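Peroxiredoxin 5 (Alvinella pompejana, PDB 2XHF) probably reduces hydrogen peroxide and organic hydroperoxides through a cysteine thiol, as an antioxidant enzyme of the peroxiredoxin family. Local coordinates at residues V25-P30 and K103-A108; D38-R43 and D141-R146. All blocks are in the same frame, centred on the assembly; numbering follows the deposited sequence.

Both contacts tie chain from the N-terminal part of the redoxin fold, a member of the thioredoxin clan, to its central mixed sheet. Contact 1 joins the hairpin of strands 24-26 and 33-35 to strand 105-108, at one margin of that sheet; contact 2 joins the turn after helix 37-40 to the hairpin of strands 136-141 and 144-150, at the other. Their centres lie about 17 Å apart, yet they touch: Val39 CG2 is 4.3 Å from Leu107 CD1 and 4.3 Å from Arg105 NH2. Along the chain their segments alternate. Neither segment pair contains a cysteine, and neither contact includes a residue identified as catalytic.

Contact 1. Residues V25-P30 and K103-A108; sequences VYEDVP and KIRMLA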
loop_
_atom_site.group_PDB
_atom_site.type_symbol
_atom_site.label_atom_id
_atom_site.label_comp_id
_atom_site.label_asym_id
_atom_site.label_seq_id
_atom_site.Cartn_x
_atom_site.Cartn_y
_atom_site.Cartn_z
ATOM N N VAL A 25 0.877 -4.071 16.237
ATOM C CA VAL A 25 1.298 -3.641 14.926
ATOM C C VAL A 25 1.763 -4.852 14.148
ATOM O O VAL A 25 1.907 -5.948 14.689
ATOM C CB VAL A 25 2.390 -2.551 14.984
ATOM C CG1 VAL A 25 1.840 -1.312 15.647
ATOM C CG2 VAL A 25 3.602 -3.063 15.728
ATOM N N TYR A 26 1.938 -4.661 12.845
ATOM C CA TYR A 26 2.252 -5.756 11.945
ATOM C C TYR A 26 3.597 -5.506 11.295
ATOM O O TYR A 26 4.017 -4.355 11.139
ATOM C CB TYR A 26 1.153 -5.866 10.877
ATOM C CG TYR A 26 -0.191 -6.109 11.470
ATOM C CD1 TYR A 26 -0.918 -5.068 12.052
ATOM C CD2 TYR A 26 -0.752 -7.378 11.464
ATOM C CE1 TYR A 26 -2.149 -5.305 12.630
ATOM C CE2 TYR A 26 -1.969 -7.619 12.036
ATOM C CZ TYR A 26 -2.672 -6.584 12.610
ATOM O OH TYR A 26 -3.902 -6.836 13.173
ATOM N N GLU A 27 4.300 -6.571 10.948
ATOM C CA GLU A 27 5.591 -6.421 10.297
ATOM C C GLU A 27 5.742 -7.575 9.316
ATOM O O GLU A 27 5.479 -8.734 9.674
ATOM C CB GLU A 27 6.702 -6.451 11.342
ATOM C CG GLU A 27 8.081 -6.126 10.811
ATOM C CD GLU A 27 9.136 -6.125 11.914
ATOM O OE1 GLU A 27 8.889 -6.698 12.997
ATOM O OE2 GLU A 27 10.215 -5.564 11.675
ATOM N N ASP A 28 6.083 -7.246 8.072
ATOM C CA ASP A 28 6.310 -8.216 6.983
ATOM C C ASP A 28 5.045 -8.886 6.412
ATOM O O ASP A 28 4.757 -8.771 5.215
ATOM C CB ASP A 28 7.331 -9.280 7.375
ATOM C CG ASP A 28 8.694 -8.693 7.674
ATOM O OD1 ASP A 28 9.239 -8.006 6.792
ATOM O OD2 ASP A 28 9.223 -8.911 8.786
ATOM N N VAL A 29 4.285 -9.559 7.264
ATOM C CA VAL A 29 3.093 -10.278 6.829
ATOM C C VAL A 29 1.999 -10.130 7.876
ATOM O O VAL A 29 2.296 -9.905 9.043
ATOM C CB VAL A 29 3.386 -11.778 6.593
ATOM C CG1 VAL A 29 4.400 -11.958 5.453
ATOM C CG2 VAL A 29 3.888 -12.437 7.877
ATOM N N PRO A 30 0.728 -10.254 7.471
ATOM C CA PRO A 30 -0.367 -10.017 8.419
ATOM C C PRO A 30 -0.392 -10.987 9.596
ATOM O O PRO A 30 -0.908 -10.636 10.664
ATOM C CB PRO A 30 -1.627 -10.146 7.553
ATOM C CG PRO A 30 -1.156 -9.830 6.162
ATOM C CD PRO A 30 0.240 -10.391 6.087
ATOM N N LYS A 103 18.142 -1.353 8.597
ATOM C CA LYS A 103 18.460 -0.693 9.846
ATOM C C LYS A 103 17.237 -0.222 10.600
ATOM O O LYS A 103 17.322 0.052 11.786
ATOM C CB LYS A 103 19.385 0.492 9.573
ATOM C CG LYS A 103 20.740 0.051 9.054
ATOM C CD LYS A 103 21.715 -0.281 10.142
ATOM C CE LYS A 103 23.122 0.128 9.683
ATOM N NZ LYS A 103 23.584 -0.605 8.461
ATOM N N ILE A 104 16.101 -0.130 9.924
ATOM C CA ILE A 104 14.892 0.436 10.507
ATOM C C ILE A 104 13.783 -0.610 10.485
ATOM O O ILE A 104 13.542 -1.243 9.461
ATOM C CB ILE A 104 14.440 1.688 9.716
ATOM C CG1 ILE A 104 15.529 2.783 9.744
ATOM C CG2 ILE A 104 13.127 2.227 10.263
ATOM C CD1 ILE A 104 15.273 3.918 8.764
ATOM N N ARG A 105 13.139 -0.818 11.625
ATOM C CA ARG A 105 11.990 -1.697 11.718
ATOM C C ARG A 105 10.802 -1.017 11.043
ATOM O O ARG A 105 10.465 0.110 11.373
ATOM C CB ARG A 105 11.677 -1.970 13.185
ATOM C CG ARG A 105 12.804 -2.649 13.973
ATOM C CD ARG A 105 12.936 -4.134 13.648
ATOM N NE ARG A 105 11.737 -4.881 13.989
ATOM C CZ ARG A 105 11.395 -5.250 15.217
ATOM N NH1 ARG A 105 12.173 -4.988 16.270
ATOM N NH2 ARG A 105 10.265 -5.909 15.381
ATOM N N MET A 106 10.162 -1.735 10.129
ATOM C CA MET A 106 9.061 -1.190 9.358
ATOM C C MET A 106 7.764 -1.714 9.914
ATOM O O MET A 106 7.388 -2.863 9.665
ATOM C CB MET A 106 9.225 -1.549 7.878
ATOM C CG MET A 106 10.419 -0.878 7.237
ATOM S SD MET A 106 10.003 0.825 6.796
ATOM C CE MET A 106 11.618 1.558 6.557
ATOM N N LEU A 107 7.099 -0.863 10.686
ATOM C CA LEU A 107 5.904 -1.220 11.414
ATOM C C LEU A 107 4.646 -0.723 10.685
ATOM O O LEU A 107 4.502 0.451 10.397
ATOM C CB LEU A 107 5.948 -0.654 12.830
ATOM C CG LEU A 107 7.181 -1.009 13.653
ATOM C CD1 LEU A 107 7.051 -0.376 15.022
ATOM C CD2 LEU A 107 7.385 -2.515 13.756
ATOM N N ALA A 108 3.759 -1.657 10.401
ATOM C CA ALA A 108 2.511 -1.366 9.705
ATOM C C ALA A 108 1.375 -1.239 10.703
ATOM O O ALA A 108 0.976 -2.222 11.327
ATOM C CB ALA A 108 2.211 -2.455 8.695
HETATM O O HOH W 1 11.027 -4.420 9.424
HETATM O O HOH W 2 7.105 -4.592 7.512
#
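Glu27 and Arg105 meet side-on just past the point where strand 24-26, of the small N-terminal hairpin, joins strand 105-108, a margin of the central sheet of the thioredoxin-like fold, in a single antiparallel bridge. Arg105 NE reaches Glu27 OE2 at 2.9 Å and NH2 reaches OE1 at 2.9 Å, both bonds nearly straight and both on the syn side of their oxygen. Carboxylate and guanidinium planes are 15° apart, so this two-pronged salt bridge is almost flat. The side chains cross at about a right angle: Glu27 leaves with CG anti to the backbone N (chi1 -173°) and stays extended, while Arg105 bends at chi2 and chi3. Charge suits these positions, since the largely buried carboxylate is matched by the guanidinium and also accepts a bond from a water held by Met106 N.

In the backbone bridge, Tyr26 N bonds to Ala108 O at 3.0 Å, and Ala108 N to Tyr26 O at 2.8 Å. Ala108 is small enough to sit beside the tyrosine, Ala108 CB lying 4.2 Å from Tyr26 CB. The Tyr26 ring turns away, its hydroxyl bonded to His111. Val25 CG2 approaches Leu107 CD2, and Phe34 of the hairpin's other strand touches Val25, Glu27 and Arg105. Beyond the bridge a second water spans the two segments: it accepts from Asp28 N and donates to Met106 O at 2.8 Å.

Contact 2. Residues D38-R43 and D141-R146; sequences DVFRGR and DDNKIR
The Phe40 ring and the Asn143 amide stand nearly perpendicular, their planes 87° apart. Asn143 OD1 lies at the ring's edge, in its plane, and comes closest to Phe40 CB, at 3.3 Å. One face of the ring is covered by Val39 CG1, 3.7 Å above its centre. Ile140, Leu47, Thr79 and Ala81 of the central sheet also touch Phe40, a largely apolar setting that suits an aromatic side chain. The other end of the amide, ND2, passes near Arg41 N but donates to His37 O, which fixes the flip of the group and ties it to helix 37-40. Chi1 of Asn143 (-66°) puts CG anti to the carbonyl carbon, beside the backbone N.

Two beta turns face each other here: a type II turn, Phe40 to Arg43, leads from helix 37-40 into strand 44-49, and a type I' turn, Asp141 to Lys144, closes the hairpin of strands 136-141 and 144-150 in the thioredoxin-like fold. Gly42, with phi 68°, suits the third position of its turn, and Asp142 and Asn143 accept the positive phi values required by theirs.

Gly42 N gives a bond of 2.9 Å to Asp142 OD1, coming from above the carboxylate plane. Next to it, Asp142 N donates to Arg43 O at 2.8 Å, nearly straight. Phe40 O receives a CA-H...O contact from Asp142 CA at 3.2 Å.

Each segment also carries its own salt bridge. Arg41 NH1 bonds to Asp38 OD1 at 2.9 Å, with the oxygen near the guanidinium plane, while Arg146 NE meets the anti lone pair of Asp141 OD2 at 3.1 Å.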
loop_
_atom_site.group_PDB
_atom_site.type_symbol
_atom_site.label_atom_id
_atom_site.label_comp_id
_atom_site.label_asym_id
_atom_site.label_seq_id
_atom_site.Cartn_x
_atom_site.Cartn_y
_atom_site.Cartn_z
ATOM N N ASP A 38 6.746 -4.414 22.435
ATOM C CA ASP A 38 7.857 -5.351 22.285
ATOM C C ASP A 38 9.079 -4.672 21.699
ATOM O O ASP A 38 10.201 -5.081 21.955
ATOM C CB ASP A 38 7.504 -6.526 21.369
ATOM C CG ASP A 38 6.486 -7.480 21.967
ATOM O OD1 ASP A 38 6.132 -7.372 23.162
ATOM O OD2 ASP A 38 6.069 -8.385 21.213
ATOM N N VAL A 39 8.867 -3.654 20.871
ATOM C CA VAL A 39 9.978 -3.061 20.144
ATOM C C VAL A 39 10.884 -2.265 21.090
ATOM O O VAL A 39 12.104 -2.274 20.933
ATOM C CB VAL A 39 9.446 -2.156 18.995
ATOM C CG1 VAL A 39 10.597 -1.484 18.262
ATOM C CG2 VAL A 39 8.594 -2.984 18.040
ATOM N N PHE A 40 10.292 -1.594 22.077
ATOM C CA PHE A 40 11.052 -0.675 22.932
ATOM C C PHE A 40 11.120 -1.120 24.400
ATOM O O PHE A 40 11.654 -0.413 25.223
ATOM C CB PHE A 40 10.501 0.755 22.830
ATOM C CG PHE A 40 10.440 1.274 21.431
ATOM C CD1 PHE A 40 11.587 1.760 20.808
ATOM C CD2 PHE A 40 9.238 1.310 20.751
ATOM C CE1 PHE A 40 11.545 2.247 19.511
ATOM C CE2 PHE A 40 9.189 1.782 19.438
ATOM C CZ PHE A 40 10.351 2.259 18.833
ATOM N N ARG A 41 10.604 -2.300 24.715
ATOM C CA ARG A 41 10.670 -2.777 26.098
ATOM C C ARG A 41 12.122 -2.885 26.540
ATOM O O ARG A 41 12.934 -3.527 25.876
ATOM C CB ARG A 41 10.018 -4.145 26.209
ATOM C CG ARG A 41 9.960 -4.678 27.631
ATOM C CD ARG A 41 9.109 -5.925 27.779
ATOM N NE ARG A 41 7.709 -5.663 27.466
ATOM C CZ ARG A 41 7.075 -6.160 26.409
ATOM N NH1 ARG A 41 7.712 -6.973 25.578
ATOM N NH2 ARG A 41 5.797 -5.862 26.191
ATOM N N GLY A 42 12.434 -2.268 27.676
ATOM C CA GLY A 42 13.742 -2.392 28.288
ATOM C C GLY A 42 14.877 -1.742 27.511
ATOM O O GLY A 42 16.056 -2.046 27.765
ATOM N N ARG A 43 14.550 -0.869 26.563
ATOM C CA ARG A 43 15.597 -0.213 25.792
ATOM C C ARG A 43 15.170 1.168 25.300
ATOM O O ARG A 43 14.009 1.554 25.416
ATOM C CB ARG A 43 16.003 -1.098 24.614
ATOM C CG ARG A 43 14.909 -1.216 23.614
ATOM C CD ARG A 43 15.203 -2.117 22.409
ATOM N NE ARG A 43 16.430 -2.896 22.496
ATOM C CZ ARG A 43 16.482 -4.221 22.428
ATOM N NH1 ARG A 43 15.372 -4.935 22.300
ATOM N NH2 ARG A 43 17.649 -4.838 22.503
ATOM N N ASP A 141 11.976 5.362 25.683
ATOM C CA ASP A 141 12.796 4.647 26.659
ATOM C C ASP A 141 11.876 3.695 27.416
ATOM O O ASP A 141 11.020 4.139 28.172
ATOM C CB ASP A 141 13.462 5.655 27.603
ATOM C CG ASP A 141 14.405 5.012 28.613
ATOM O OD1 ASP A 141 14.272 3.811 28.907
ATOM O OD2 ASP A 141 15.306 5.741 29.096
ATOM N N ASP A 142 11.995 2.399 27.144
ATOM C CA ASP A 142 11.168 1.394 27.832
ATOM C C ASP A 142 9.706 1.765 27.694
ATOM O O ASP A 142 8.940 1.713 28.647
ATOM C CB ASP A 142 11.543 1.283 29.316
ATOM C CG ASP A 142 10.837 0.139 30.018
ATOM O OD1 ASP A 142 10.595 -0.901 29.371
ATOM O OD2 ASP A 142 10.521 0.292 31.227
ATOM N N ASN A 143 9.337 2.117 26.472
ATOM C CA ASN A 143 7.968 2.451 26.077
ATOM C C ASN A 143 7.396 3.756 26.595
ATOM O O ASN A 143 6.228 4.059 26.354
ATOM C CB ASN A 143 7.036 1.264 26.306
ATOM C CG ASN A 143 7.379 0.142 25.397
ATOM O OD1 ASN A 143 7.469 0.350 24.192
ATOM N ND2 ASN A 143 7.614 -1.049 25.946
ATOM N N LYS A 144 8.244 4.557 27.227
ATOM C CA LYS A 144 7.859 5.883 27.668
ATOM C C LYS A 144 8.427 6.930 26.704
ATOM O O LYS A 144 9.538 6.790 26.201
ATOM C CB LYS A 144 8.398 6.143 29.072
ATOM C CG LYS A 144 7.685 5.376 30.173
ATOM C CD LYS A 144 8.267 5.730 31.537
ATOM C CE LYS A 144 7.450 5.138 32.677
ATOM N NZ LYS A 144 7.282 3.660 32.550
ATOM N N ILE A 145 7.677 7.998 26.473
ATOM C CA ILE A 145 8.134 9.056 25.589
ATOM C C ILE A 145 9.128 9.953 26.322
ATOM O O ILE A 145 8.827 10.479 27.396
ATOM C CB ILE A 145 6.926 9.863 25.051
ATOM C CG1 ILE A 145 6.053 8.951 24.175
ATOM C CG2 ILE A 145 7.383 11.094 24.283
ATOM C CD1 ILE A 145 4.730 9.563 23.788
ATOM N N ARG A 146 10.334 10.074 25.778
ATOM C CA ARG A 146 11.352 10.976 26.336
ATOM C C ARG A 146 11.396 12.320 25.620
ATOM O O ARG A 146 11.789 13.319 26.209
ATOM C CB ARG A 146 12.744 10.344 26.275
ATOM C CG ARG A 146 13.020 9.229 27.244
ATOM C CD ARG A 146 14.483 8.825 27.103
ATOM N NE ARG A 146 15.194 8.746 28.377
ATOM C CZ ARG A 146 15.641 9.800 29.056
ATOM N NH1 ARG A 146 15.439 11.029 28.600
ATOM N NH2 ARG A 146 16.281 9.625 30.203
#